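Local coordinates for periplasmic binding protein (Veillonella parvula, PDB 4MO9), which probably captures a solute, perhaps an iron-siderophore complex, in the cleft between its two lobes and delivers it to a membrane transporter, at residues E172-R184 with E345-P357. Numbering follows the deposited sequence.
Sequences ERAAEISKFYTNR and EATLKEFYDKFLP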
loop_
_atom_site.group_PDB
_atom_site.type_symbol
_atom_site.label_atom_id
_atom_site.label_comp_id
_atom_site.label_asym_id
_atom_site.label_seq_id
_atom_site.Cartn_x
_atom_site.Cartn_y
_atom_site.Cartn_z
ATOM N N GLU A 172 -2.596 -19.778 12.419
ATOM C CA GLU A 172 -1.892 -20.586 11.423
ATOM C C GLU A 172 -1.870 -19.903 10.058
ATOM O O GLU A 172 -0.824 -19.837 9.403
ATOM C CB GLU A 172 -2.491 -21.996 11.319
ATOM C CG GLU A 172 -2.215 -22.889 12.526
ATOM C CD GLU A 172 -2.689 -24.324 12.310
ATOM O OE1 GLU A 172 -3.650 -24.528 11.530
ATOM O OE2 GLU A 172 -2.097 -25.248 12.912
ATOM N N ARG A 173 -3.014 -19.376 9.632
ATOM C CA ARG A 173 -3.092 -18.698 8.326
ATOM C C ARG A 173 -2.273 -17.413 8.339
ATOM O O ARG A 173 -1.647 -17.039 7.333
ATOM C CB ARG A 173 -4.548 -18.398 7.976
ATOM C CG ARG A 173 -4.745 -17.739 6.629
ATOM C CD ARG A 173 -5.969 -18.316 5.967
ATOM N NE ARG A 173 -6.406 -17.544 4.806
ATOM C CZ ARG A 173 -6.916 -18.094 3.712
ATOM N NH1 ARG A 173 -7.028 -19.417 3.635
ATOM N NH2 ARG A 173 -7.309 -17.326 2.702
ATOM N N ALA A 174 -2.279 -16.734 9.480
ATOM C CA ALA A 174 -1.427 -15.565 9.658
ATOM C C ALA A 174 0.036 -15.969 9.453
ATOM O O ALA A 174 0.791 -15.249 8.809
ATOM C CB ALA A 174 -1.638 -14.954 11.053
ATOM N N ALA A 175 0.431 -17.123 10.006
ATOM C CA ALA A 175 1.791 -17.637 9.794
ATOM C C ALA A 175 2.117 -17.868 8.305
ATOM O O ALA A 175 3.232 -17.577 7.855
ATOM C CB ALA A 175 2.028 -18.920 10.619
ATOM N N GLU A 176 1.158 -18.381 7.538
ATOM C CA GLU A 176 1.377 -18.575 6.104
ATOM C C GLU A 176 1.583 -17.240 5.407
ATOM O O GLU A 176 2.430 -17.116 4.524
ATOM C CB GLU A 176 0.179 -19.252 5.459
ATOM C CG GLU A 176 -0.185 -20.608 6.026
ATOM C CD GLU A 176 -1.543 -21.065 5.524
ATOM O OE1 GLU A 176 -1.904 -20.674 4.387
ATOM O OE2 GLU A 176 -2.245 -21.795 6.264
ATOM N N ILE A 177 0.785 -16.248 5.784
ATOM C CA ILE A 177 0.858 -14.942 5.134
ATOM C C ILE A 177 2.185 -14.268 5.471
ATOM O O ILE A 177 2.826 -13.675 4.595
ATOM C CB ILE A 177 -0.335 -14.046 5.537
ATOM C CG1 ILE A 177 -1.639 -14.653 4.996
ATOM C CG2 ILE A 177 -0.159 -12.624 5.021
ATOM C CD1 ILE A 177 -2.917 -13.999 5.585
ATOM N N SER A 178 2.595 -14.370 6.734
ATOM C CA SER A 178 3.865 -13.814 7.196
ATOM C C SER A 178 5.056 -14.456 6.488
ATOM O O SER A 178 6.023 -13.774 6.121
ATOM C CB SER A 178 4.000 -14.015 8.708
ATOM O OG SER A 178 5.169 -13.368 9.181
ATOM N N LYS A 179 4.996 -15.768 6.291
ATOM C CA LYS A 179 6.092 -16.462 5.618
ATOM C C LYS A 179 6.113 -16.124 4.135
ATOM O O LYS A 179 7.186 -15.968 3.545
ATOM C CB LYS A 179 6.005 -17.976 5.844
ATOM C CG LYS A 179 6.361 -18.391 7.272
ATOM C CD LYS A 179 6.177 -19.883 7.458
ATOM C CE LYS A 179 6.508 -20.297 8.894
ATOM N NZ LYS A 179 6.360 -21.765 9.048
ATOM N N PHE A 180 4.934 -16.012 3.527
ATOM C CA PHE A 180 4.845 -15.588 2.123
ATOM C C PHE A 180 5.536 -14.244 1.949
ATOM O O PHE A 180 6.305 -14.030 0.995
ATOM C CB PHE A 180 3.372 -15.458 1.709
ATOM C CG PHE A 180 3.168 -14.955 0.301
ATOM C CD1 PHE A 180 2.918 -15.853 -0.737
ATOM C CD2 PHE A 180 3.205 -13.595 0.016
ATOM C CE1 PHE A 180 2.718 -15.393 -2.048
ATOM C CE2 PHE A 180 3.004 -13.130 -1.294
ATOM C CZ PHE A 180 2.764 -14.036 -2.323
ATOM N N TYR A 181 5.226 -13.320 2.852
ATOM C CA TYR A 181 5.776 -11.970 2.805
ATOM C C TYR A 181 7.276 -12.003 3.072
ATOM O O TYR A 181 8.069 -11.349 2.357
ATOM C CB TYR A 181 5.109 -11.082 3.862
ATOM C CG TYR A 181 5.560 -9.641 3.783
ATOM C CD1 TYR A 181 4.917 -8.739 2.936
ATOM C CD2 TYR A 181 6.637 -9.183 4.537
ATOM C CE1 TYR A 181 5.334 -7.416 2.845
ATOM C CE2 TYR A 181 7.057 -7.861 4.462
ATOM C CZ TYR A 181 6.403 -6.983 3.613
ATOM O OH TYR A 181 6.828 -5.668 3.523
ATOM N N THR A 182 7.648 -12.747 4.112
ATOM C CA THR A 182 9.032 -12.832 4.567
ATOM C C THR A 182 9.943 -13.492 3.535
ATOM O O THR A 182 11.066 -12.998 3.321
ATOM C CB THR A 182 9.135 -13.589 5.923
ATOM O OG1 THR A 182 8.310 -12.930 6.892
ATOM C CG2 THR A 182 10.581 -13.616 6.443
ATOM N N ASN A 183 9.502 -14.603 2.922
ATOM C CA ASN A 183 10.300 -15.269 1.883
ATOM C C ASN A 183 10.767 -14.233 0.862
ATOM O O ASN A 183 11.925 -14.225 0.442
ATOM C CB ASN A 183 9.503 -16.343 1.103
ATOM C CG ASN A 183 9.024 -17.509 1.966
ATOM O OD1 ASN A 183 9.528 -17.754 3.070
ATOM N ND2 ASN A 183 8.027 -18.244 1.452
ATOM N N ARG A 184 9.852 -13.362 0.463
ATOM C CA ARG A 184 10.091 -12.488 -0.692
ATOM C C ARG A 184 10.873 -11.232 -0.345
ATOM O O ARG A 184 11.812 -10.853 -1.059
ATOM C CB ARG A 184 8.762 -12.137 -1.361
ATOM C CG ARG A 184 8.146 -13.347 -2.042
ATOM C CD ARG A 184 6.699 -13.140 -2.401
ATOM N NE ARG A 184 6.251 -14.219 -3.279
ATOM C CZ ARG A 184 5.936 -15.439 -2.851
ATOM N NH1 ARG A 184 5.999 -15.725 -1.557
ATOM N NH2 ARG A 184 5.550 -16.367 -3.716
ATOM N N GLU A 345 4.748 -9.344 -10.656
ATOM C CA GLU A 345 3.339 -9.495 -11.005
ATOM C C GLU A 345 2.797 -10.843 -10.521
ATOM O O GLU A 345 1.684 -10.928 -10.005
ATOM C CB GLU A 345 3.092 -9.332 -12.514
ATOM C CG GLU A 345 1.633 -8.981 -12.794
ATOM C CD GLU A 345 1.219 -9.145 -14.236
ATOM O OE1 GLU A 345 2.103 -9.190 -15.125
ATOM O OE2 GLU A 345 -0.008 -9.223 -14.474
ATOM N N ALA A 346 3.588 -11.896 -10.687
ATOM C CA ALA A 346 3.186 -13.220 -10.224
ATOM C C ALA A 346 3.034 -13.241 -8.702
ATOM O O ALA A 346 2.148 -13.926 -8.168
ATOM C CB ALA A 346 4.186 -14.260 -10.685
ATOM N N THR A 347 3.881 -12.492 -7.996
ATOM C CA THR A 347 3.762 -12.393 -6.531
ATOM C C THR A 347 2.428 -11.781 -6.102
ATOM O O THR A 347 1.763 -12.300 -5.199
ATOM C CB THR A 347 4.904 -11.556 -5.941
ATOM O OG1 THR A 347 6.138 -12.281 -6.084
ATOM C CG2 THR A 347 4.640 -11.254 -4.469
ATOM N N LEU A 348 2.033 -10.678 -6.741
ATOM C CA LEU A 348 0.757 -10.046 -6.414
ATOM C C LEU A 348 -0.401 -10.988 -6.741
ATOM O O LEU A 348 -1.278 -11.222 -5.895
ATOM C CB LEU A 348 0.594 -8.701 -7.143
ATOM C CG LEU A 348 -0.635 -7.861 -6.768
ATOM C CD1 LEU A 348 -0.638 -7.502 -5.273
ATOM C CD2 LEU A 348 -0.732 -6.605 -7.618
ATOM N N LYS A 349 -0.397 -11.533 -7.956
ATOM C CA LYS A 349 -1.424 -12.494 -8.379
ATOM C C LYS A 349 -1.512 -13.683 -7.410
ATOM O O LYS A 349 -2.606 -14.121 -7.029
ATOM C CB LYS A 349 -1.143 -12.985 -9.812
ATOM C CG LYS A 349 -2.109 -14.063 -10.276
ATOM C CD LYS A 349 -1.822 -14.548 -11.687
ATOM C CE LYS A 349 -2.706 -15.740 -12.006
ATOM N NZ LYS A 349 -4.144 -15.417 -11.800
ATOM N N GLU A 350 -0.357 -14.193 -7.001
ATOM C CA GLU A 350 -0.326 -15.339 -6.105
ATOM C C GLU A 350 -0.884 -14.979 -4.725
ATOM O O GLU A 350 -1.565 -15.802 -4.096
ATOM C CB GLU A 350 1.094 -15.892 -5.996
ATOM C CG GLU A 350 1.191 -17.226 -5.277
ATOM C CD GLU A 350 2.589 -17.809 -5.333
ATOM O OE1 GLU A 350 3.415 -17.314 -6.140
ATOM O OE2 GLU A 350 2.857 -18.761 -4.567
ATOM N N PHE A 351 -0.620 -13.757 -4.259
ATOM C CA PHE A 351 -1.187 -13.325 -2.982
ATOM C C PHE A 351 -2.710 -13.358 -3.089
ATOM O O PHE A 351 -3.393 -13.861 -2.192
ATOM C CB PHE A 351 -0.698 -11.928 -2.565
ATOM C CG PHE A 351 -1.190 -11.509 -1.214
ATOM C CD1 PHE A 351 -0.400 -11.693 -0.089
ATOM C CD2 PHE A 351 -2.455 -10.959 -1.058
ATOM C CE1 PHE A 351 -0.872 -11.331 1.185
ATOM C CE2 PHE A 351 -2.937 -10.602 0.206
ATOM C CZ PHE A 351 -2.149 -10.781 1.322
ATOM N N TYR A 352 -3.247 -12.828 -4.184
ATOM C CA TYR A 352 -4.694 -12.910 -4.404
ATOM C C TYR A 352 -5.173 -14.360 -4.487
ATOM O O TYR A 352 -6.113 -14.746 -3.776
ATOM C CB TYR A 352 -5.110 -12.172 -5.682
ATOM C CG TYR A 352 -5.390 -10.697 -5.497
ATOM C CD1 TYR A 352 -4.350 -9.787 -5.344
ATOM C CD2 TYR A 352 -6.693 -10.215 -5.494
ATOM C CE1 TYR A 352 -4.598 -8.428 -5.175
ATOM C CE2 TYR A 352 -6.959 -8.862 -5.317
ATOM C CZ TYR A 352 -5.908 -7.969 -5.169
ATOM O OH TYR A 352 -6.166 -6.616 -4.993
ATOM N N ASP A 353 -4.556 -15.147 -5.372
ATOM C CA ASP A 353 -4.961 -16.544 -5.582
ATOM C C ASP A 353 -4.964 -17.343 -4.275
ATOM O O ASP A 353 -5.904 -18.088 -3.990
ATOM C CB ASP A 353 -4.033 -17.240 -6.587
ATOM C CG ASP A 353 -4.265 -16.795 -8.031
ATOM O OD1 ASP A 353 -5.325 -16.201 -8.334
ATOM O OD2 ASP A 353 -3.373 -17.055 -8.867
ATOM N N LYS A 354 -3.912 -17.172 -3.479
ATOM C CA LYS A 354 -3.740 -17.938 -2.243
ATOM C C LYS A 354 -4.630 -17.505 -1.079
ATOM O O LYS A 354 -5.147 -18.364 -0.353
ATOM C CB LYS A 354 -2.277 -17.913 -1.781
ATOM C CG LYS A 354 -1.375 -18.932 -2.466
ATOM C CD LYS A 354 0.091 -18.760 -2.046
ATOM C CE LYS A 354 0.296 -19.024 -0.552
ATOM N NZ LYS A 354 0.129 -20.459 -0.181
ATOM N N PHE A 355 -4.807 -16.195 -0.891
ATOM C CA PHE A 355 -5.401 -15.684 0.359
ATOM C C PHE A 355 -6.694 -14.879 0.221
ATOM O O PHE A 355 -7.555 -14.940 1.100
ATOM C CB PHE A 355 -4.388 -14.816 1.105
ATOM C CG PHE A 355 -3.099 -15.516 1.407
ATOM C CD1 PHE A 355 -3.085 -16.661 2.191
ATOM C CD2 PHE A 355 -1.894 -15.018 0.921
ATOM C CE1 PHE A 355 -1.893 -17.311 2.477
ATOM C CE2 PHE A 355 -0.695 -15.663 1.211
ATOM C CZ PHE A 355 -0.700 -16.810 1.988
ATOM N N LEU A 356 -6.823 -14.114 -0.863
ATOM C CA LEU A 356 -7.935 -13.169 -0.974
ATOM C C LEU A 356 -9.201 -13.782 -1.583
ATOM O O LEU A 356 -9.137 -14.619 -2.483
ATOM C CB LEU A 356 -7.503 -11.905 -1.734
ATOM C CG LEU A 356 -6.498 -11.026 -0.982
ATOM C CD1 LEU A 356 -6.012 -9.844 -1.835
ATOM C CD2 LEU A 356 -7.103 -10.513 0.319
ATOM N N PRO A 357 -10.367 -13.372 -1.069
ATOM C CA PRO A 357 -11.653 -13.817 -1.608
ATOM C C PRO A 357 -12.059 -13.020 -2.854
ATOM O O PRO A 357 -13.177 -13.198 -3.345
ATOM C CB PRO A 357 -12.621 -13.515 -0.470
ATOM C CG PRO A 357 -12.037 -12.315 0.203
ATOM C CD PRO A 357 -10.531 -12.469 0.088
HETATM O O HOH W 1 5.579 -15.102 -6.409
#
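Helix 171-194, probably the long helix that links the two lobes in this TroA-like solute-binding protein, meets the last helix of the chain, 344-355, through the side chains of F180 and F355, each of which enters a hole on the other helix. The short segments run antiparallel at 171°, 11.9 Å apart at their axes, a separation filled by aromatic rings. With CG anti to the backbone N (chi1 177°), F180 reaches straight across and sits among E350, F351, K354 and F355. The edges of two rings turn toward its face: F355 with planes at 85°, and F351, more offset. F180 CZ lies 3.5 Å from T347 O, which approaches at the ring edge. F355 answers as the second knob, among R173, E176, I177 and F180; I177 CG1 makes a CH-pi contact 3.6 Å above its ring centroid, while CB of K354 covers the opposite face. In this class a single rigid helix joins the lobes, consistent with the course of 171-194 between the two sheets, and the contact lays the C-terminal helix along it. Were F180 cut back to an alanine, the edges of F351 and F355 would probably lose the ring they pack on, opening a gap between the helices. At one end R184 NH1 bonds back to F180 O at 3.1 Å, which helps hold the guanidinium over the rim of the F180 face turned away from F351 and F355, and R184 NH2 forms a long salt bridge (3.4 Å) with E350 OE1. A water accepts from R184 NH2 and donates to E350 OE1 and T347 OG1, the latter hydroxyl also bonded to E328. At the other end, R173 NH2 gives a weak, bent bond to F355 O (2.9 Å), with NE held by A57 O.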